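Local coordinates for protein Bd3459 (Bdellovibrio bacteriovorus, PDB 5CEC) that is a predatory endopeptidase, bound by its immunity protein Bd3460, that probably acts on peptidoglycan as a serine-type D-Ala-D-Ala peptidase, at residues W79-L84 with L263-F269; F141-F145 with V219-E223; A256-Y260 with F286-S290. The protein carries 1 engineered substitution. All coordinates share one frame; numbering follows the deposited sequence.

From the N terminus, helix 72-84 supplies the first half of contact 1, which stays open until residues 263-269 return to it. Contact 2 is nested within that long loop: residues 141-145 and 219-223 join where strands 135-141 and 212-218 of the mixed sheet end, and its centre lies about 22 Å from that of contact 1. Contact 3 starts at 256-260, before contact 1 has closed, and finishes at 286-290 after it, so the two cross. They also touch, with Gly-265 N 2.9 Å from Tyr-260 O. Together contacts 1 and 3 tie helices 72-84, 253-262 and 265-277 to the loop after strand 284-285, while contact 2 belongs to the mixed-sheet region.

Contact 1: W79-L84 with L263-F269; sequences WAVDRL and LGGTEAF
Trp-79 inserts its indole between Leu-263 and Phe-269, which meet opposite faces of the ring. Leu-263 CB forms a CH-pi contact, 3.6 Å from the centroid of the Trp-79 six-membered ring and nearly on the ring normal, while Leu-263 CD1 reaches back over the ring fusion, 3.7 Å from Trp-79 CD2. On the other face the edge of Phe-269 makes a T-shaped pair, with planes at 71° and the centroids of the Trp-79 six-membered ring and the Phe-269 ring 5.5 Å apart. Ala-268 CB meets the indole at its edge, in plane, 3.8 Å from Trp-79 CZ2. The chi1 of -170° turns the indole away from the Trp-79 backbone N and across to the second helix.

Leu-263 is also gripped from Arg-83. NH1 of Arg-83 donates to Leu-263 O at 2.9 Å and 159°, meeting a lone pair in the carbonyl plane, and that oxygen lies near the guanidinium plane. Bends at chi2 and chi3 fold the arginine back, bringing the centre of its guanidinium face over Leu-263 CD2. The bonded carbonyl directly precedes Gly-264, whose positive phi and two backward bonds define the Schellman motif closing helix 253-262 ahead of helix 265-277.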
ATOM      1  N   TRP A  79       3.255   3.035  17.297  1.00 15.42           N
ATOM      2  CA  TRP A  79       3.395   4.284  18.050  1.00 14.72           C
ATOM      3  C   TRP A  79       2.020   4.949  18.203  1.00 14.65           C
ATOM      4  O   TRP A  79       1.640   5.349  19.311  1.00 16.37           O
ATOM      5  CB  TRP A  79       4.390   5.232  17.368  1.00 15.61           C
ATOM      6  CG  TRP A  79       4.783   6.409  18.151  1.00 15.75           C
ATOM      7  CD1 TRP A  79       4.697   6.581  19.522  1.00 16.86           C
ATOM      8  CD2 TRP A  79       5.434   7.569  17.654  1.00 16.79           C
ATOM      9  NE1 TRP A  79       5.234   7.781  19.882  1.00 17.46           N
ATOM     10  CE2 TRP A  79       5.687   8.411  18.756  1.00 16.56           C
ATOM     11  CE3 TRP A  79       5.805   8.003  16.379  1.00 17.13           C
ATOM     12  CZ2 TRP A  79       6.325   9.608  18.622  1.00 17.78           C
ATOM     13  CZ3 TRP A  79       6.419   9.218  16.265  1.00 18.09           C
ATOM     14  CH2 TRP A  79       6.644  10.013  17.368  1.00 17.90           C
ATOM     15  N   ALA A  80       1.270   5.059  17.099  1.00 14.70           N
ATOM     16  CA  ALA A  80      -0.036   5.699  17.136  1.00 15.06           C
ATOM     17  C   ALA A  80      -1.028   4.902  18.026  1.00 14.72           C
ATOM     18  O   ALA A  80      -1.830   5.494  18.755  1.00 16.17           O
ATOM     19  CB  ALA A  80      -0.565   5.897  15.726  1.00 15.86           C
ATOM     20  N   VAL A  81      -1.050   3.574  17.877  1.00 15.17           N
ATOM     21  CA  VAL A  81      -1.946   2.740  18.697  1.00 16.35           C
ATOM     22  C   VAL A  81      -1.655   2.940  20.177  1.00 16.86           C
ATOM     23  O   VAL A  81      -2.562   3.073  20.983  1.00 18.61           O
ATOM     24  CB  VAL A  81      -1.866   1.255  18.288  1.00 17.53           C
ATOM     25  CG1 VAL A  81      -2.500   0.312  19.319  1.00 19.11           C
ATOM     26  CG2 VAL A  81      -2.481   1.064  16.917  1.00 17.47           C
ATOM     27  N   ASP A  82      -0.380   2.975  20.527  1.00 16.57           N
ATOM     28  CA  ASP A  82       0.026   3.173  21.943  1.00 17.60           C
ATOM     29  C   ASP A  82      -0.289   4.592  22.436  1.00 17.89           C
ATOM     30  O   ASP A  82      -0.747   4.769  23.565  1.00 21.07           O
ATOM     31  CB  ASP A  82       1.519   2.861  22.125  1.00 18.23           C
ATOM     32  CG  ASP A  82       1.790   1.401  22.398  1.00 21.73           C
ATOM     33  OD1 ASP A  82       0.823   0.585  22.520  1.00 23.12           O
ATOM     34  OD2 ASP A  82       2.989   1.084  22.521  1.00 25.55           O
ATOM     35  N   ARG A  83      -0.030   5.609  21.627  1.00 18.85           N
ATOM     36  CA  ARG A  83      -0.209   6.984  22.077  1.00 18.42           C
ATOM     37  C   ARG A  83      -1.678   7.416  22.071  1.00 19.11           C
ATOM     38  O   ARG A  83      -2.092   8.204  22.928  1.00 21.81           O
ATOM     39  CB  ARG A  83       0.566   7.942  21.189  1.00 20.06           C
ATOM     40  CG  ARG A  83       2.004   8.100  21.562  1.00 22.84           C
ATOM     41  CD  ARG A  83       2.141   9.068  22.752  1.00 24.24           C
ATOM     42  NE  ARG A  83       1.726  10.431  22.384  1.00 25.48           N
ATOM     43  CZ  ARG A  83       2.447  11.307  21.681  1.00 25.60           C
ATOM     44  NH1 ARG A  83       3.700  11.041  21.320  1.00 23.69           N
ATOM     45  NH2 ARG A  83       1.918  12.482  21.349  1.00 28.54           N
ATOM     46  N   LEU A  84      -2.444   6.948  21.095  1.00 18.13           N
ATOM     47  CA  LEU A  84      -3.830   7.404  20.900  1.00 19.81           C
ATOM     48  C   LEU A  84      -4.907   6.399  21.226  1.00 18.36           C
ATOM     49  O   LEU A  84      -6.002   6.781  21.665  1.00 20.59           O
ATOM     50  CB  LEU A  84      -4.012   7.880  19.470  1.00 20.55           C
ATOM     51  CG  LEU A  84      -3.062   8.987  18.998  1.00 20.91           C
ATOM     52  CD1 LEU A  84      -3.265   9.204  17.513  1.00 20.83           C
ATOM     53  CD2 LEU A  84      -3.259  10.269  19.782  1.00 22.54           C
ATOM     54  N   LEU A 263       2.706  13.042  16.395  1.00 17.21           N
ATOM     55  CA  LEU A 263       3.125  12.454  17.650  1.00 17.99           C
ATOM     56  C   LEU A 263       4.460  13.026  18.170  1.00 18.33           C
ATOM     57  O   LEU A 263       4.906  12.649  19.256  1.00 20.23           O
ATOM     58  CB  LEU A 263       3.172  10.937  17.521  1.00 17.74           C
ATOM     59  CG  LEU A 263       1.837  10.269  17.175  1.00 18.95           C
ATOM     60  CD1 LEU A 263       1.993   8.793  16.837  1.00 20.03           C
ATOM     61  CD2 LEU A 263       0.874  10.392  18.343  1.00 21.29           C
ATOM     62  N   GLY A 264       5.049  13.971  17.425  1.00 19.27           N
ATOM     63  CA  GLY A 264       6.241  14.716  17.873  1.00 19.61           C
ATOM     64  C   GLY A 264       7.492  14.540  17.032  1.00 20.12           C
ATOM     65  O   GLY A 264       8.562  15.066  17.367  1.00 21.48           O
ATOM     66  N   GLY A 265       7.385  13.791  15.936  1.00 18.64           N
ATOM     67  CA  GLY A 265       8.506  13.622  15.033  1.00 19.43           C
ATOM     68  C   GLY A 265       9.630  12.785  15.629  1.00 20.14           C
ATOM     69  O   GLY A 265       9.445  12.004  16.588  1.00 20.07           O
ATOM     70  N   THR A 266      10.817  12.953  15.061  1.00 19.87           N
ATOM     71  CA  THR A 266      11.935  12.062  15.364  1.00 20.18           C
ATOM     72  C   THR A 266      12.385  12.124  16.811  1.00 20.76           C
ATOM     73  O   THR A 266      12.658  11.081  17.406  1.00 21.09           O
ATOM     74  CB  THR A 266      13.097  12.340  14.408  1.00 21.19           C
ATOM     75  OG1 THR A 266      12.639  12.095  13.064  1.00 21.92           O
ATOM     76  CG2 THR A 266      14.325  11.446  14.713  1.00 21.32           C
ATOM     77  N   GLU A 267      12.468  13.318  17.400  1.00 21.71           N
ATOM     78  CA  GLU A 267      12.877  13.374  18.805  1.00 23.07           C
ATOM     79  C   GLU A 267      11.913  12.597  19.678  1.00 22.69           C
ATOM     80  O   GLU A 267      12.338  11.880  20.579  1.00 23.24           O
ATOM     81  CB  GLU A 267      12.995  14.820  19.276  1.00 27.68           C
ATOM     82  CG  GLU A 267      14.177  15.538  18.648  1.00 33.22           C
ATOM     83  CD  GLU A 267      14.432  16.921  19.238  1.00 41.21           C
ATOM     84  OE1 GLU A 267      13.757  17.328  20.213  1.00 45.91           O
ATOM     85  OE2 GLU A 267      15.342  17.607  18.725  1.00 49.75           O
ATOM     86  N   ALA A 268      10.618  12.724  19.419  1.00 21.08           N
ATOM     87  CA  ALA A 268       9.614  12.024  20.217  1.00 19.13           C
ATOM     88  C   ALA A 268       9.618  10.517  19.949  1.00 19.44           C
ATOM     89  O   ALA A 268       9.467   9.707  20.869  1.00 20.86           O
ATOM     90  CB  ALA A 268       8.234  12.605  19.966  1.00 19.80           C
ATOM     91  N   PHE A 269       9.800  10.139  18.695  1.00 18.52           N
ATOM     92  CA  PHE A 269       9.889   8.736  18.354  1.00 18.32           C
ATOM     93  C   PHE A 269      11.071   8.053  19.056  1.00 19.91           C
ATOM     94  O   PHE A 269      10.950   6.937  19.615  1.00 19.42           O
ATOM     95  CB  PHE A 269      10.046   8.523  16.845  1.00 19.00           C
ATOM     96  CG  PHE A 269      10.223   7.095  16.491  1.00 20.46           C
ATOM     97  CD1 PHE A 269       9.140   6.221  16.565  1.00 22.43           C
ATOM     98  CD2 PHE A 269      11.489   6.586  16.226  1.00 20.02           C
ATOM     99  CE1 PHE A 269       9.304   4.866  16.303  1.00 24.21           C
ATOM    100  CE2 PHE A 269      11.659   5.247  15.960  1.00 21.46           C
ATOM    101  CZ  PHE A 269      10.577   4.378  16.014  1.00 24.15           C
TER

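Contact 2: F141-F145 with V219-E223; sequences FDENF and VKKAE
The backbones of 141-145 and 219-223 come within 4.7 Å at Asp-142 CA and Lys-220 CA, and Val-219 N donates to Phe-141 O at 2.9 Å and 165°, with the donor tilted from the carbonyl plane. One residue on, Asp-142 CA makes a CA-H...O contact of 3.2 Å with Val-219 O. Strands 135-141 and 212-218 are parallel neighbours in the mixed sheet, and the Val-219 N to Phe-141 O bond extends their pairing from the last residue of strand 135-141 to the first residue after strand 212-218.

Glu-143 carries the main side-chain interaction. Its OE1 accepts from Lys-221 N at 2.8 Å and 166° through the syn lone pair, the side facing the other carboxylate oxygen. OE2 receives a bond from a water at 2.7 Å, and that water accepts from Ala-222 N. One carboxylate therefore serves two consecutive amides at the start of the 3-10 segment 221-223, the first directly and the second through water. The bend at chi2 (-89°) doubles the glutamate chain over toward these amides.

The first strand leads into a type I beta turn, Asp-142 to Phe-145, combined with an Asx turn: Asp-142 OD1 accepts from Asn-144 N at 3.0 Å, the amide coming in from above the carboxylate plane. OD1 also receives Gly-110 N, so the acid joins its own turn to the region following strand 104-109. Lys-221 runs alongside Asp-142, pointing the same way, with its CB and CG near Asp-142 OD2. The extended lysine carries its ammonium onward, leaving Lys-221 NZ 6.2 Å from Asp-142 OD2, too far for a salt bridge.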
ATOM      1  N   PHE A 141      -9.684  28.955   9.502  1.00 18.59           N
ATOM      2  CA  PHE A 141      -9.125  27.676   9.924  1.00 18.54           C
ATOM      3  C   PHE A 141      -7.817  27.911  10.660  1.00 19.54           C
ATOM      4  O   PHE A 141      -7.126  28.905  10.399  1.00 19.23           O
ATOM      5  CB  PHE A 141      -8.904  26.743   8.730  1.00 19.26           C
ATOM      6  CG  PHE A 141      -7.869  27.255   7.755  1.00 17.91           C
ATOM      7  CD1 PHE A 141      -8.207  28.160   6.760  1.00 18.89           C
ATOM      8  CD2 PHE A 141      -6.541  26.888   7.881  1.00 18.78           C
ATOM      9  CE1 PHE A 141      -7.251  28.672   5.918  1.00 19.22           C
ATOM     10  CE2 PHE A 141      -5.596  27.415   7.048  1.00 19.45           C
ATOM     11  CZ  PHE A 141      -5.946  28.296   6.071  1.00 18.92           C
ATOM     12  N   ASP A 142      -7.488  27.001  11.576  1.00 17.50           N
ATOM     13  CA  ASP A 142      -6.254  27.124  12.364  1.00 18.78           C
ATOM     14  C   ASP A 142      -5.166  26.169  11.852  1.00 18.37           C
ATOM     15  O   ASP A 142      -5.296  25.492  10.826  1.00 18.44           O
ATOM     16  CB  ASP A 142      -6.529  26.975  13.878  1.00 19.74           C
ATOM     17  CG  ASP A 142      -6.873  25.574  14.312  1.00 18.45           C
ATOM     18  OD1 ASP A 142      -6.682  24.594  13.552  1.00 19.09           O
ATOM     19  OD2 ASP A 142      -7.347  25.460  15.473  1.00 20.51           O
ATOM     20  N   GLU A 143      -4.050  26.184  12.565  1.00 18.55           N
ATOM     21  CA  GLU A 143      -2.849  25.486  12.156  1.00 20.17           C
ATOM     22  C   GLU A 143      -2.902  23.983  12.366  1.00 19.66           C
ATOM     23  O   GLU A 143      -2.013  23.268  11.935  1.00 20.40           O
ATOM     24  CB  GLU A 143      -1.600  26.081  12.828  1.00 23.40           C
ATOM     25  CG  GLU A 143      -1.503  25.863  14.331  1.00 25.91           C
ATOM     26  CD  GLU A 143      -2.155  26.931  15.187  1.00 26.89           C
ATOM     27  OE1 GLU A 143      -3.205  27.523  14.821  1.00 25.54           O
ATOM     28  OE2 GLU A 143      -1.630  27.140  16.289  1.00 31.83           O
ATOM     29  N   ASN A 144      -3.994  23.489  12.947  1.00 17.92           N
ATOM     30  CA  ASN A 144      -4.171  22.066  13.079  1.00 17.56           C
ATOM     31  C   ASN A 144      -5.119  21.493  12.055  1.00 15.54           C
ATOM     32  O   ASN A 144      -5.365  20.300  12.077  1.00 16.58           O
ATOM     33  CB  ASN A 144      -4.618  21.729  14.495  1.00 18.00           C
ATOM     34  CG  ASN A 144      -3.553  22.047  15.505  1.00 18.74           C
ATOM     35  OD1 ASN A 144      -2.390  21.706  15.300  1.00 20.32           O
ATOM     36  ND2 ASN A 144      -3.950  22.664  16.605  1.00 21.89           N
ATOM     37  N   PHE A 145      -5.644  22.351  11.169  1.00 16.90           N
ATOM     38  CA  PHE A 145      -6.506  21.876  10.092  1.00 16.39           C
ATOM     39  C   PHE A 145      -5.625  21.501   8.913  1.00 16.93           C
ATOM     40  O   PHE A 145      -5.192  22.356   8.141  1.00 17.84           O
ATOM     41  CB  PHE A 145      -7.544  22.917   9.685  1.00 16.56           C
ATOM     42  CG  PHE A 145      -8.429  22.461   8.548  1.00 15.79           C
ATOM     43  CD1 PHE A 145      -9.101  21.245   8.622  1.00 16.04           C
ATOM     44  CD2 PHE A 145      -8.518  23.213   7.368  1.00 16.68           C
ATOM     45  CE1 PHE A 145      -9.900  20.818   7.560  1.00 15.53           C
ATOM     46  CE2 PHE A 145      -9.314  22.791   6.317  1.00 16.94           C
ATOM     47  CZ  PHE A 145      -9.993  21.592   6.399  1.00 17.59           C
ATOM     48  N   VAL A 219      -6.684  31.717  10.719  1.00 23.25           N
ATOM     49  CA  VAL A 219      -6.730  32.289  12.075  1.00 25.41           C
ATOM     50  C   VAL A 219      -6.101  31.289  13.036  1.00 24.80           C
ATOM     51  O   VAL A 219      -6.644  30.202  13.234  1.00 24.10           O
ATOM     52  CB  VAL A 219      -8.173  32.623  12.535  1.00 25.70           C
ATOM     53  CG1 VAL A 219      -8.167  33.149  13.966  1.00 27.75           C
ATOM     54  CG2 VAL A 219      -8.811  33.642  11.597  1.00 26.85           C
ATOM     55  N   LYS A 220      -4.962  31.660  13.619  1.00 25.42           N
ATOM     56  CA  LYS A 220      -4.217  30.806  14.551  1.00 26.98           C
ATOM     57  C   LYS A 220      -5.043  30.447  15.774  1.00 25.38           C
ATOM     58  O   LYS A 220      -5.822  31.273  16.276  1.00 26.99           O
ATOM     59  CB  LYS A 220      -2.946  31.510  15.040  1.00 32.43           C
ATOM     60  CG  LYS A 220      -1.890  31.735  13.986  1.00 38.49           C
ATOM     61  CD  LYS A 220      -0.756  32.574  14.572  1.00 42.81           C
ATOM     62  CE  LYS A 220       0.320  32.898  13.540  1.00 48.68           C
ATOM     63  NZ  LYS A 220       0.858  34.271  13.757  1.00 52.91           N
ATOM     64  N   LYS A 221      -4.849  29.232  16.274  1.00 25.32           N
ATOM     65  CA  LYS A 221      -5.635  28.732  17.411  1.00 27.24           C
ATOM     66  C   LYS A 221      -5.627  29.701  18.602  1.00 28.29           C
ATOM     67  O   LYS A 221      -6.683  30.007  19.154  1.00 30.12           O
ATOM     68  CB  LYS A 221      -5.150  27.342  17.845  1.00 28.01           C
ATOM     69  CG  LYS A 221      -5.949  26.746  18.992  1.00 31.51           C
ATOM     70  CD  LYS A 221      -5.393  25.405  19.419  1.00 36.90           C
ATOM     71  CE  LYS A 221      -6.011  25.009  20.756  1.00 40.54           C
ATOM     72  NZ  LYS A 221      -5.703  23.612  21.141  1.00 46.61           N
ATOM     73  N   ALA A 222      -4.437  30.180  18.971  1.00 28.44           N
ATOM     74  CA  ALA A 222      -4.260  31.070  20.138  1.00 31.27           C
ATOM     75  C   ALA A 222      -4.946  32.408  19.958  1.00 32.38           C
ATOM     76  O   ALA A 222      -5.234  33.083  20.950  1.00 34.42           O
ATOM     77  CB  ALA A 222      -2.776  31.285  20.449  1.00 31.74           C
ATOM     78  N   GLU A 223      -5.162  32.805  18.703  1.00 28.54           N
ATOM     79  CA  GLU A 223      -5.824  34.063  18.366  1.00 30.03           C
ATOM     80  C   GLU A 223      -7.313  33.956  18.059  1.00 31.30           C
ATOM     81  O   GLU A 223      -7.963  34.979  17.823  1.00 32.03           O
ATOM     82  CB  GLU A 223      -5.140  34.697  17.164  1.00 32.03           C
ATOM     83  CG  GLU A 223      -3.707  35.101  17.463  1.00 33.29           C
ATOM     84  CD  GLU A 223      -3.009  35.742  16.284  1.00 40.64           C
ATOM     85  OE1 GLU A 223      -3.651  35.965  15.230  1.00 43.17           O
ATOM     86  OE2 GLU A 223      -1.805  36.023  16.425  1.00 44.88           O
TER
HETATM   87  O   HOH W   1      -1.902  29.130  18.142  1.00 33.48           O

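Contact 3: A256-Y260 with F286-S290; sequences ADNLY and FHNGS
Helix 253-262 and the loop following strand 284-285 meet here in a buried contact beside an SxxK-type pattern, which resembles the active-site motif of penicillin-recognising serine peptidases. Asp-257 CA and Gly-289 CA lie 4.4 Å apart, and Gly-289, with no side chain, lets the loop backbone lie directly on the helix.

Asp-257 uses a single carboxylate oxygen to hold the loop. OD1 accepts from Ser-290 OG at 3.0 Å, on the syn side and 24° out of the carboxylate plane. The same oxygen takes two weak bonds, from Gly-289 N at 3.1 Å (131°) and from Ser-290 N at 3.1 Å, both far from straight. OD1 thus gathers three donors, one hydroxyl and two amides. OD2 is held separately by Thr-161. Gly-289 N additionally donates to a water, which is only weakly linked to Asp-257 O.

One turn later, Tyr-260 lays a ring face flat under the loop backbone. Asn-288 C sits 3.5 Å above the ring plane over its centre, and Gly-289 N lies on that same face toward the rim. This placement follows from chi1 of -178°, which sends the ring away from the backbone N and along the loop. The phenol end lies against Phe-286, with Tyr-260 OH 3.5 Å from Phe-286 CB, while Tyr-260 CE2 approaches the edge of the Phe-286 ring in its plane. The hydroxyl itself is hydrogen-bonded to Thr-266.

Toward the N-terminal end of helix 253-262, Ala-256 CB rests 3.6 Å from Gly-289 O, and the alanine also touches Lys-73. Gly-289 O is hydrogen-bonded to Thr-76 OG1 and Ser-290 O to Lys-73 NZ, placing this loop in the second shell of the probable SxxK site.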
ATOM      1  N   ALA A 256       1.116   8.246   6.973  1.00 12.99           N
ATOM      2  CA  ALA A 256       2.174   7.788   7.889  1.00 12.77           C
ATOM      3  C   ALA A 256       3.022   8.975   8.360  1.00 13.37           C
ATOM      4  O   ALA A 256       3.364   9.065   9.553  1.00 14.44           O
ATOM      5  CB  ALA A 256       3.050   6.758   7.202  1.00 14.08           C
ATOM      6  N   ASP A 257       3.423   9.832   7.432  1.00 14.02           N
ATOM      7  CA  ASP A 257       4.297  10.950   7.781  1.00 14.27           C
ATOM      8  C   ASP A 257       3.576  11.931   8.700  1.00 15.05           C
ATOM      9  O   ASP A 257       4.154  12.434   9.651  1.00 16.18           O
ATOM     10  CB  ASP A 257       4.859  11.637   6.522  1.00 15.44           C
ATOM     11  CG  ASP A 257       5.877  10.790   5.817  1.00 17.58           C
ATOM     12  OD1 ASP A 257       6.674  10.123   6.518  1.00 19.51           O
ATOM     13  OD2 ASP A 257       5.927  10.828   4.578  1.00 18.89           O
ATOM     14  N   ASN A 258       2.281  12.159   8.458  1.00 13.99           N
ATOM     15  CA  ASN A 258       1.551  13.055   9.308  1.00 14.90           C
ATOM     16  C   ASN A 258       1.293  12.497  10.700  1.00 14.83           C
ATOM     17  O   ASN A 258       1.322  13.249  11.648  1.00 15.46           O
ATOM     18  CB  ASN A 258       0.274  13.567   8.627  1.00 15.47           C
ATOM     19  CG  ASN A 258       0.580  14.723   7.700  1.00 16.18           C
ATOM     20  OD1 ASN A 258       0.764  15.844   8.169  1.00 16.84           O
ATOM     21  ND2 ASN A 258       0.751  14.436   6.409  1.00 16.04           N
ATOM     22  N   LEU A 259       1.040  11.193  10.803  1.00 14.02           N
ATOM     23  CA  LEU A 259       0.926  10.594  12.127  1.00 15.20           C
ATOM     24  C   LEU A 259       2.240  10.796  12.894  1.00 15.12           C
ATOM     25  O   LEU A 259       2.224  11.156  14.059  1.00 16.51           O
ATOM     26  CB  LEU A 259       0.583   9.118  12.055  1.00 15.41           C
ATOM     27  CG  LEU A 259      -0.872   8.778  11.749  1.00 15.56           C
ATOM     28  CD1 LEU A 259      -1.020   7.323  11.434  1.00 16.50           C
ATOM     29  CD2 LEU A 259      -1.809   9.191  12.889  1.00 16.66           C
ATOM     30  N   TYR A 260       3.374  10.527  12.239  1.00 14.64           N
ATOM     31  CA  TYR A 260       4.691  10.624  12.884  1.00 16.01           C
ATOM     32  C   TYR A 260       4.963  12.037  13.336  1.00 15.50           C
ATOM     33  O   TYR A 260       5.426  12.258  14.468  1.00 18.05           O
ATOM     34  CB  TYR A 260       5.711  10.123  11.895  1.00 16.17           C
ATOM     35  CG  TYR A 260       7.144  10.056  12.291  1.00 16.90           C
ATOM     36  CD1 TYR A 260       8.003  11.123  12.045  1.00 17.61           C
ATOM     37  CD2 TYR A 260       7.675   8.904  12.840  1.00 17.13           C
ATOM     38  CE1 TYR A 260       9.351  11.040  12.331  1.00 18.47           C
ATOM     39  CE2 TYR A 260       9.031   8.819  13.159  1.00 18.75           C
ATOM     40  CZ  TYR A 260       9.856   9.881  12.904  1.00 18.01           C
ATOM     41  OH  TYR A 260      11.182   9.741  13.191  1.00 20.89           O
ATOM     42  N   PHE A 286      14.999   6.191  12.826  1.00 20.71           N
ATOM     43  CA  PHE A 286      13.968   6.739  11.983  1.00 19.06           C
ATOM     44  C   PHE A 286      14.179   8.231  11.721  1.00 18.50           C
ATOM     45  O   PHE A 286      14.732   8.971  12.548  1.00 21.02           O
ATOM     46  CB  PHE A 286      12.589   6.559  12.643  1.00 20.62           C
ATOM     47  CG  PHE A 286      11.876   5.281  12.265  1.00 18.46           C
ATOM     48  CD1 PHE A 286      12.557   4.066  12.148  1.00 19.07           C
ATOM     49  CD2 PHE A 286      10.507   5.292  12.041  1.00 18.51           C
ATOM     50  CE1 PHE A 286      11.868   2.908  11.801  1.00 18.71           C
ATOM     51  CE2 PHE A 286       9.827   4.126  11.711  1.00 17.92           C
ATOM     52  CZ  PHE A 286      10.497   2.943  11.589  1.00 18.03           C
ATOM     53  N   HIS A 287      13.708   8.662  10.561  1.00 18.36           N
ATOM     54  CA  HIS A 287      13.638  10.061  10.226  1.00 19.07           C
ATOM     55  C   HIS A 287      12.262  10.489   9.746  1.00 19.25           C
ATOM     56  O   HIS A 287      12.034  11.694   9.617  1.00 22.26           O
ATOM     57  CB  HIS A 287      14.681  10.391   9.149  1.00 22.28           C
ATOM     58  CG  HIS A 287      16.047   9.895   9.477  1.00 28.86           C
ATOM     59  ND1 HIS A 287      16.899  10.614  10.278  1.00 34.06           N
ATOM     60  CD2 HIS A 287      16.679   8.731   9.196  1.00 31.42           C
ATOM     61  CE1 HIS A 287      18.012   9.932  10.460  1.00 35.09           C
ATOM     62  NE2 HIS A 287      17.909   8.791   9.802  1.00 34.38           N
ATOM     63  N   ASN A 288      11.368   9.544   9.441  1.00 18.59           N
ATOM     64  CA  ASN A 288      10.026   9.868   9.037  1.00 18.17           C
ATOM     65  C   ASN A 288       9.138   8.686   9.353  1.00 16.28           C
ATOM     66  O   ASN A 288       9.619   7.641   9.823  1.00 17.41           O
ATOM     67  CB  ASN A 288       9.970  10.312   7.561  1.00 18.40           C
ATOM     68  CG  ASN A 288      10.352   9.215   6.581  1.00 19.06           C
ATOM     69  OD1 ASN A 288      10.233   8.040   6.843  1.00 18.15           O
ATOM     70  ND2 ASN A 288      10.863   9.621   5.433  1.00 23.11           N
ATOM     71  N   GLY A 289       7.842   8.832   9.119  1.00 16.55           N
ATOM     72  CA  GLY A 289       6.897   7.789   9.449  1.00 17.12           C
ATOM     73  C   GLY A 289       6.671   6.773   8.354  1.00 16.13           C
ATOM     74  O   GLY A 289       6.172   5.691   8.604  1.00 14.65           O
ATOM     75  N   SER A 290       7.030   7.139   7.124  1.00 16.23           N
ATOM     76  CA  SER A 290       6.659   6.375   5.946  1.00 16.67           C
ATOM     77  C   SER A 290       7.671   5.352   5.477  1.00 15.83           C
ATOM     78  O   SER A 290       7.291   4.367   4.826  1.00 15.92           O
ATOM     79  CB  SER A 290       6.326   7.324   4.798  1.00 17.46           C
ATOM     80  OG  SER A 290       7.451   8.075   4.473  1.00 18.97           O
TER
HETATM   81  O   HOH W   2       7.314  11.769   8.870  1.00 28.01           O